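PDB 7ABB: SalCYP truncation from Salinispora tropica, which belongs to the cytochrome P450 family, a largely helical fold, and in this truncated form holds a heme c group. Local coordinates for residues A[87-98]-A[205-216]. Sequence-based numbering, arbitrary orientation.
Sequences THNEWRRRLAAW and DLTSATFDWEID. With HEC (heme c), chain B.
Aromatic packing with a polar edge joins helix 86-95 and the 3-10 turn after it to the short helix 206-210 and strand 214-215 of a cytochrome P450 fold, a worked example of secondary elements packed against a helix that also lines the heme c pocket. W213 is the centrepiece. The CB of R94 lies over one face of its six-membered ring, 3.4 Å from the centroid and 3° off the normal, while T210 CA backs the opposite face. Around the rim, near the ring plane, sit W91 CZ3, L95 CD2 and W98 CZ3. R94 then bends at chi2 (-109°), carrying CD past the five-membered part of the indole and NH2 to 2.9 Å from E214 O; the guanidinium covers E214 N with one face and turns its edge to E90 OE1 in a salt bridge, 3.5 Å from NH2 of R94.

At one end, I215 crosses W91 at about a right angle, its CD1 squarely above the five-membered ring at 4.0 Å from the centroid. E90, its CG anti to the backbone N and its chain extended beyond, runs alongside I215 so that OE2 accepts from D216 N at 2.8 Å, on the syn side but 26° out of the carboxylate plane. At the other end, L206 CD1 covers one face of the W98 six-membered ring, and A209 CB presses on CH2 of W98 at 3.4 Å. W98 NE1 donates to G204 O, just before the helix that D205 caps through S208 N.

On helix 86-95, H88 and R92 belong to the heme c pocket. Chemically, a mostly apolar interface is closed at one edge by E90, whose OE1 also lies 2.9 Å from another acceptor, E214 O; D216 N and, at longer range, R94 probably offset that crowding and stabilise the carboxylate's negative charge.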
loop_
_atom_site.group_PDB
_atom_site.type_symbol
_atom_site.label_atom_id
_atom_site.label_comp_id
_atom_site.label_asym_id
_atom_site.label_seq_id
_atom_site.Cartn_x
_atom_site.Cartn_y
_atom_site.Cartn_z
ATOM N N THR A 87 18.242 8.292 -13.087
ATOM C CA THR A 87 18.108 6.834 -13.195
ATOM C C THR A 87 16.762 6.383 -12.644
ATOM O O THR A 87 16.121 5.474 -13.195
ATOM C CB THR A 87 19.257 6.148 -12.445
ATOM O OG1 THR A 87 20.492 6.339 -13.176
ATOM C CG2 THR A 87 19.022 4.680 -12.242
ATOM N N HIS A 88 16.318 6.991 -11.554
ATOM C CA HIS A 88 14.995 6.643 -11.048
ATOM C C HIS A 88 13.918 7.003 -12.058
ATOM O O HIS A 88 12.988 6.219 -12.296
ATOM C CB HIS A 88 14.710 7.352 -9.723
ATOM C CG HIS A 88 13.283 7.251 -9.306
ATOM N ND1 HIS A 88 12.796 6.187 -8.580
ATOM C CD2 HIS A 88 12.226 8.067 -9.532
ATOM C CE1 HIS A 88 11.507 6.361 -8.363
ATOM N NE2 HIS A 88 11.133 7.485 -8.943
ATOM N N ASN A 89 14.041 8.164 -12.703
ATOM C CA ASN A 89 13.034 8.551 -13.681
ATOM C C ASN A 89 13.030 7.586 -14.868
ATOM O O ASN A 89 11.964 7.253 -15.401
ATOM C CB ASN A 89 13.269 9.995 -14.116
ATOM C CG ASN A 89 13.288 10.956 -12.921
ATOM O OD1 ASN A 89 12.559 10.769 -11.935
ATOM N ND2 ASN A 89 14.136 11.972 -12.996
ATOM N N GLU A 90 14.199 7.067 -15.248
ATOM C CA GLU A 90 14.246 6.126 -16.364
ATOM C C GLU A 90 13.594 4.808 -15.986
ATOM O O GLU A 90 12.874 4.220 -16.799
ATOM C CB GLU A 90 15.684 5.886 -16.823
ATOM C CG GLU A 90 15.794 5.298 -18.226
ATOM C CD GLU A 90 17.234 5.181 -18.706
ATOM O OE1 GLU A 90 17.448 4.550 -19.764
ATOM O OE2 GLU A 90 18.149 5.701 -18.029
ATOM N N TRP A 91 13.835 4.321 -14.768
ATOM C CA TRP A 91 13.148 3.111 -14.322
ATOM C C TRP A 91 11.640 3.300 -14.363
ATOM O O TRP A 91 10.907 2.425 -14.839
ATOM C CB TRP A 91 13.566 2.743 -12.902
ATOM C CG TRP A 91 14.818 1.970 -12.839
ATOM C CD1 TRP A 91 16.043 2.429 -12.471
ATOM C CD2 TRP A 91 14.980 0.582 -13.136
ATOM N NE1 TRP A 91 16.957 1.412 -12.518
ATOM C CE2 TRP A 91 16.334 0.267 -12.929
ATOM C CE3 TRP A 91 14.111 -0.422 -13.557
ATOM C CZ2 TRP A 91 16.843 -1.007 -13.126
ATOM C CZ3 TRP A 91 14.619 -1.685 -13.759
ATOM C CH2 TRP A 91 15.974 -1.969 -13.543
ATOM N N ARG A 92 11.156 4.431 -13.860
ATOM C CA ARG A 92 9.715 4.655 -13.851
ATOM C C ARG A 92 9.168 4.726 -15.277
ATOM O O ARG A 92 8.076 4.215 -15.547
ATOM C CB ARG A 92 9.365 5.913 -13.052
ATOM C CG ARG A 92 9.563 5.746 -11.536
ATOM C CD ARG A 92 8.651 4.692 -10.923
ATOM N NE ARG A 92 7.237 5.044 -11.049
ATOM C CZ ARG A 92 6.477 5.478 -10.037
ATOM N NH1 ARG A 92 6.993 5.613 -8.824
ATOM N NH2 ARG A 92 5.199 5.784 -10.243
ATOM N N ARG A 93 9.916 5.331 -16.203
ATOM C CA ARG A 93 9.456 5.386 -17.593
ATOM C C ARG A 93 9.347 3.988 -18.185
ATOM O O ARG A 93 8.391 3.690 -18.911
ATOM C CB ARG A 93 10.386 6.256 -18.452
ATOM C CG ARG A 93 10.241 7.742 -18.178
ATOM C CD ARG A 93 10.940 8.587 -19.235
ATOM N NE ARG A 93 12.390 8.402 -19.207
ATOM C CZ ARG A 93 13.283 9.363 -18.985
ATOM N NH1 ARG A 93 14.579 9.067 -18.984
ATOM N NH2 ARG A 93 12.901 10.619 -18.778
ATOM N N ARG A 94 10.337 3.128 -17.925
ATOM C CA ARG A 94 10.300 1.771 -18.464
ATOM C C ARG A 94 9.153 0.969 -17.870
ATOM O O ARG A 94 8.507 0.184 -18.579
ATOM C CB ARG A 94 11.632 1.064 -18.211
ATOM C CG ARG A 94 12.867 1.795 -18.777
ATOM C CD ARG A 94 13.436 1.117 -19.923
ATOM N NE ARG A 94 14.587 1.831 -20.487
ATOM C CZ ARG A 94 14.976 1.711 -21.748
ATOM N NH1 ARG A 94 14.309 0.915 -22.574
ATOM N NH2 ARG A 94 16.028 2.392 -22.182
ATOM N N LEU A 95 8.899 1.132 -16.568
ATOM C CA LEU A 95 7.880 0.347 -15.870
ATOM C C LEU A 95 6.462 0.805 -16.175
ATOM O O LEU A 95 5.518 0.019 -16.007
ATOM C CB LEU A 95 8.114 0.444 -14.364
ATOM C CG LEU A 95 9.330 -0.302 -13.823
ATOM C CD1 LEU A 95 9.710 0.214 -12.450
ATOM C CD2 LEU A 95 9.043 -1.800 -13.785
ATOM N N ALA A 96 6.292 2.045 -16.623
ATOM C CA ALA A 96 4.988 2.699 -16.595
ATOM C C ALA A 96 3.912 1.876 -17.296
ATOM O O ALA A 96 2.784 1.775 -16.796
ATOM C CB ALA A 96 5.099 4.099 -17.211
ATOM N N ALA A 97 4.236 1.270 -18.442
ATOM C CA ALA A 97 3.226 0.590 -19.247
ATOM C C ALA A 97 2.535 -0.533 -18.488
ATOM O O ALA A 97 1.390 -0.889 -18.807
ATOM C CB ALA A 97 3.850 0.011 -20.521
ATOM N N TRP A 98 3.208 -1.135 -17.513
ATOM C CA TRP A 98 2.633 -2.274 -16.820
ATOM C C TRP A 98 1.756 -1.848 -15.656
ATOM O O TRP A 98 1.158 -2.712 -15.007
ATOM C CB TRP A 98 3.725 -3.216 -16.310
ATOM C CG TRP A 98 4.240 -4.150 -17.387
ATOM C CD1 TRP A 98 3.809 -5.421 -17.650
ATOM C CD2 TRP A 98 5.261 -3.871 -18.350
ATOM N NE1 TRP A 98 4.503 -5.954 -18.698
ATOM C CE2 TRP A 98 5.400 -5.015 -19.154
ATOM C CE3 TRP A 98 6.075 -2.759 -18.611
ATOM C CZ2 TRP A 98 6.316 -5.083 -20.197
ATOM C CZ3 TRP A 98 6.969 -2.831 -19.634
ATOM C CH2 TRP A 98 7.091 -3.991 -20.427
ATOM N N ASP A 205 5.465 -9.876 -21.273
ATOM C CA ASP A 205 5.794 -10.211 -19.897
ATOM C C ASP A 205 6.809 -9.214 -19.348
ATOM O O ASP A 205 7.804 -8.925 -20.011
ATOM C CB ASP A 205 6.368 -11.625 -19.876
ATOM C CG ASP A 205 6.960 -12.007 -18.549
ATOM O OD1 ASP A 205 6.178 -12.175 -17.592
ATOM O OD2 ASP A 205 8.196 -12.185 -18.476
ATOM N N LEU A 206 6.562 -8.712 -18.125
ATOM C CA LEU A 206 7.412 -7.657 -17.569
ATOM C C LEU A 206 8.870 -8.100 -17.497
ATOM O O LEU A 206 9.761 -7.410 -18.001
ATOM C CB LEU A 206 6.898 -7.242 -16.185
ATOM C CG LEU A 206 7.817 -6.296 -15.420
ATOM C CD1 LEU A 206 8.026 -4.988 -16.180
ATOM C CD2 LEU A 206 7.236 -5.993 -14.035
ATOM N N THR A 207 9.140 -9.243 -16.856
ATOM C CA THR A 207 10.528 -9.684 -16.705
ATOM C C THR A 207 11.206 -9.859 -18.064
ATOM O O THR A 207 12.369 -9.477 -18.246
ATOM C CB THR A 207 10.589 -10.990 -15.908
ATOM O OG1 THR A 207 9.985 -10.792 -14.627
ATOM C CG2 THR A 207 12.038 -11.465 -15.727
ATOM N N SER A 208 10.498 -10.456 -19.023
ATOM C CA SER A 208 11.054 -10.644 -20.356
ATOM C C SER A 208 11.411 -9.313 -20.996
ATOM O O SER A 208 12.450 -9.191 -21.650
ATOM C CB SER A 208 10.065 -11.411 -21.241
ATOM O OG SER A 208 9.712 -12.666 -20.667
ATOM N N ALA A 209 10.564 -8.298 -20.799
ATOM C CA ALA A 209 10.831 -6.988 -21.371
ATOM C C ALA A 209 12.138 -6.428 -20.841
ATOM O O ALA A 209 12.890 -5.785 -21.582
ATOM C CB ALA A 209 9.676 -6.029 -21.062
ATOM N N THR A 210 12.431 -6.666 -19.560
ATOM C CA THR A 210 13.609 -6.019 -18.983
ATOM C C THR A 210 14.915 -6.526 -19.571
ATOM O O THR A 210 15.944 -5.869 -19.374
ATOM C CB THR A 210 13.665 -6.183 -17.461
ATOM O OG1 THR A 210 14.014 -7.525 -17.125
ATOM C CG2 THR A 210 12.336 -5.812 -16.805
ATOM N N PHE A 211 14.916 -7.656 -20.305
ATOM C CA PHE A 211 16.138 -8.118 -20.942
ATOM C C PHE A 211 16.581 -7.172 -22.050
ATOM O O PHE A 211 17.748 -7.205 -22.455
ATOM C CB PHE A 211 15.925 -9.541 -21.467
ATOM C CG PHE A 211 15.741 -10.555 -20.376
ATOM C CD1 PHE A 211 16.616 -10.607 -19.307
ATOM C CD2 PHE A 211 14.680 -11.442 -20.407
ATOM C CE1 PHE A 211 16.450 -11.522 -18.304
ATOM C CE2 PHE A 211 14.508 -12.367 -19.397
ATOM C CZ PHE A 211 15.387 -12.401 -18.339
ATOM N N ASP A 212 15.683 -6.316 -22.528
ATOM C CA ASP A 212 16.020 -5.332 -23.546
ATOM C C ASP A 212 16.259 -3.945 -22.970
ATOM O O ASP A 212 16.558 -3.023 -23.738
ATOM C CB ASP A 212 14.905 -5.252 -24.591
ATOM C CG ASP A 212 14.763 -6.534 -25.374
ATOM O OD1 ASP A 212 15.806 -7.160 -25.652
ATOM O OD2 ASP A 212 13.619 -6.916 -25.698
ATOM N N TRP A 213 16.162 -3.782 -21.652
ATOM C CA TRP A 213 16.222 -2.457 -21.047
ATOM C C TRP A 213 17.657 -2.011 -20.828
ATOM O O TRP A 213 18.522 -2.792 -20.419
ATOM C CB TRP A 213 15.505 -2.411 -19.699
ATOM C CG TRP A 213 14.012 -2.494 -19.773
ATOM C CD1 TRP A 213 13.258 -2.693 -20.897
ATOM C CD2 TRP A 213 13.091 -2.390 -18.685
ATOM N NE1 TRP A 213 11.930 -2.720 -20.579
ATOM C CE2 TRP A 213 11.788 -2.559 -19.223
ATOM C CE3 TRP A 213 13.234 -2.189 -17.308
ATOM C CZ2 TRP A 213 10.641 -2.500 -18.435
ATOM C CZ3 TRP A 213 12.088 -2.143 -16.520
ATOM C CH2 TRP A 213 10.807 -2.303 -17.086
ATOM N N GLU A 214 17.880 -0.728 -21.070
ATOM C CA GLU A 214 19.088 -0.033 -20.657
ATOM C C GLU A 214 18.686 1.077 -19.699
ATOM O O GLU A 214 17.597 1.652 -19.805
ATOM C CB GLU A 214 19.856 0.550 -21.836
ATOM C CG GLU A 214 20.728 -0.485 -22.543
ATOM C CD GLU A 214 21.585 0.108 -23.644
ATOM O OE1 GLU A 214 22.299 -0.663 -24.314
ATOM O OE2 GLU A 214 21.550 1.342 -23.830
ATOM N N ILE A 215 19.557 1.335 -18.734
ATOM C CA ILE A 215 19.392 2.437 -17.801
ATOM C C ILE A 215 20.712 3.183 -17.791
ATOM O O ILE A 215 21.761 2.587 -17.520
ATOM C CB ILE A 215 19.029 1.961 -16.388
ATOM C CG1 ILE A 215 17.689 1.224 -16.386
ATOM C CG2 ILE A 215 18.993 3.130 -15.418
ATOM C CD1 ILE A 215 16.452 2.096 -16.602
ATOM N N ASP A 216 20.666 4.474 -18.104
ATOM C CA ASP A 216 21.873 5.297 -18.142
ATOM C C ASP A 216 22.873 4.753 -19.163
ATOM O O ASP A 216 24.087 4.772 -18.939
ATOM C CB ASP A 216 22.511 5.382 -16.753
ATOM C CG ASP A 216 23.335 6.640 -16.551
ATOM O OD1 ASP A 216 23.350 7.516 -17.441
ATOM O OD2 ASP A 216 23.980 6.750 -15.487
HETATM FE FE HEC B . 2.732 1.268 -3.510
HETATM C CHA HEC B . 5.553 3.240 -3.541
HETATM C CHB HEC B . 1.496 3.192 -0.960
HETATM C CHC HEC B . -0.104 -0.659 -3.489
HETATM C CHD HEC B . 4.124 -0.854 -5.781
HETATM N NA HEC B . 3.397 2.860 -2.466
HETATM C C1A HEC B . 4.578 3.580 -2.651
HETATM C C2A HEC B . 4.648 4.722 -1.764
HETATM C C3A HEC B . 3.500 4.695 -1.062
HETATM C C4A HEC B . 2.723 3.553 -1.480
HETATM C CMA HEC B . 3.046 5.663 0.045
HETATM C CAA HEC B . 5.799 5.788 -1.684
HETATM C CBA HEC B . 6.924 5.413 -0.726
HETATM C CGA HEC B . 7.952 6.531 -0.682
HETATM O O1A HEC B . 8.984 6.276 -0.019
HETATM O O2A HEC B . 7.706 7.603 -1.294
HETATM N NB HEC B . 1.057 1.228 -2.402
HETATM C C1B HEC B . 0.708 2.140 -1.423
HETATM C C2B HEC B . -0.618 1.817 -0.988
HETATM C C3B HEC B . -1.066 0.770 -1.706
HETATM C C4B HEC B . -0.022 0.367 -2.583
HETATM C CMB HEC B . -1.322 2.649 0.103
HETATM C CAB HEC B . -2.348 -0.021 -1.693
HETATM C CBB HEC B . -3.508 0.600 -0.984
HETATM N NC HEC B . 2.152 -0.450 -4.439
HETATM C C1C HEC B . 0.902 -1.018 -4.352
HETATM C C2C HEC B . 0.810 -2.095 -5.301
HETATM C C3C HEC B . 1.985 -2.169 -5.967
HETATM C C4C HEC B . 2.837 -1.144 -5.409
HETATM C CMC HEC B . -0.445 -2.947 -5.496
HETATM C CAC HEC B . 2.471 -3.136 -7.059
HETATM C CBC HEC B . 1.448 -3.913 -7.888
HETATM N ND HEC B . 4.497 1.203 -4.441
HETATM C C1D HEC B . 4.850 0.213 -5.358
HETATM C C2D HEC B . 6.161 0.511 -5.843
HETATM C C3D HEC B . 6.628 1.755 -5.173
HETATM C C4D HEC B . 5.516 2.135 -4.328
HETATM C CMD HEC B . 6.939 -0.332 -6.861
HETATM C CAD HEC B . 7.972 2.482 -5.345
HETATM C CBD HEC B . 7.793 3.527 -6.420
HETATM C CGD HEC B . 9.059 4.348 -6.563
HETATM O O1D HEC B . 9.202 5.059 -7.581
HETATM O O2D HEC B . 9.903 4.271 -5.647
#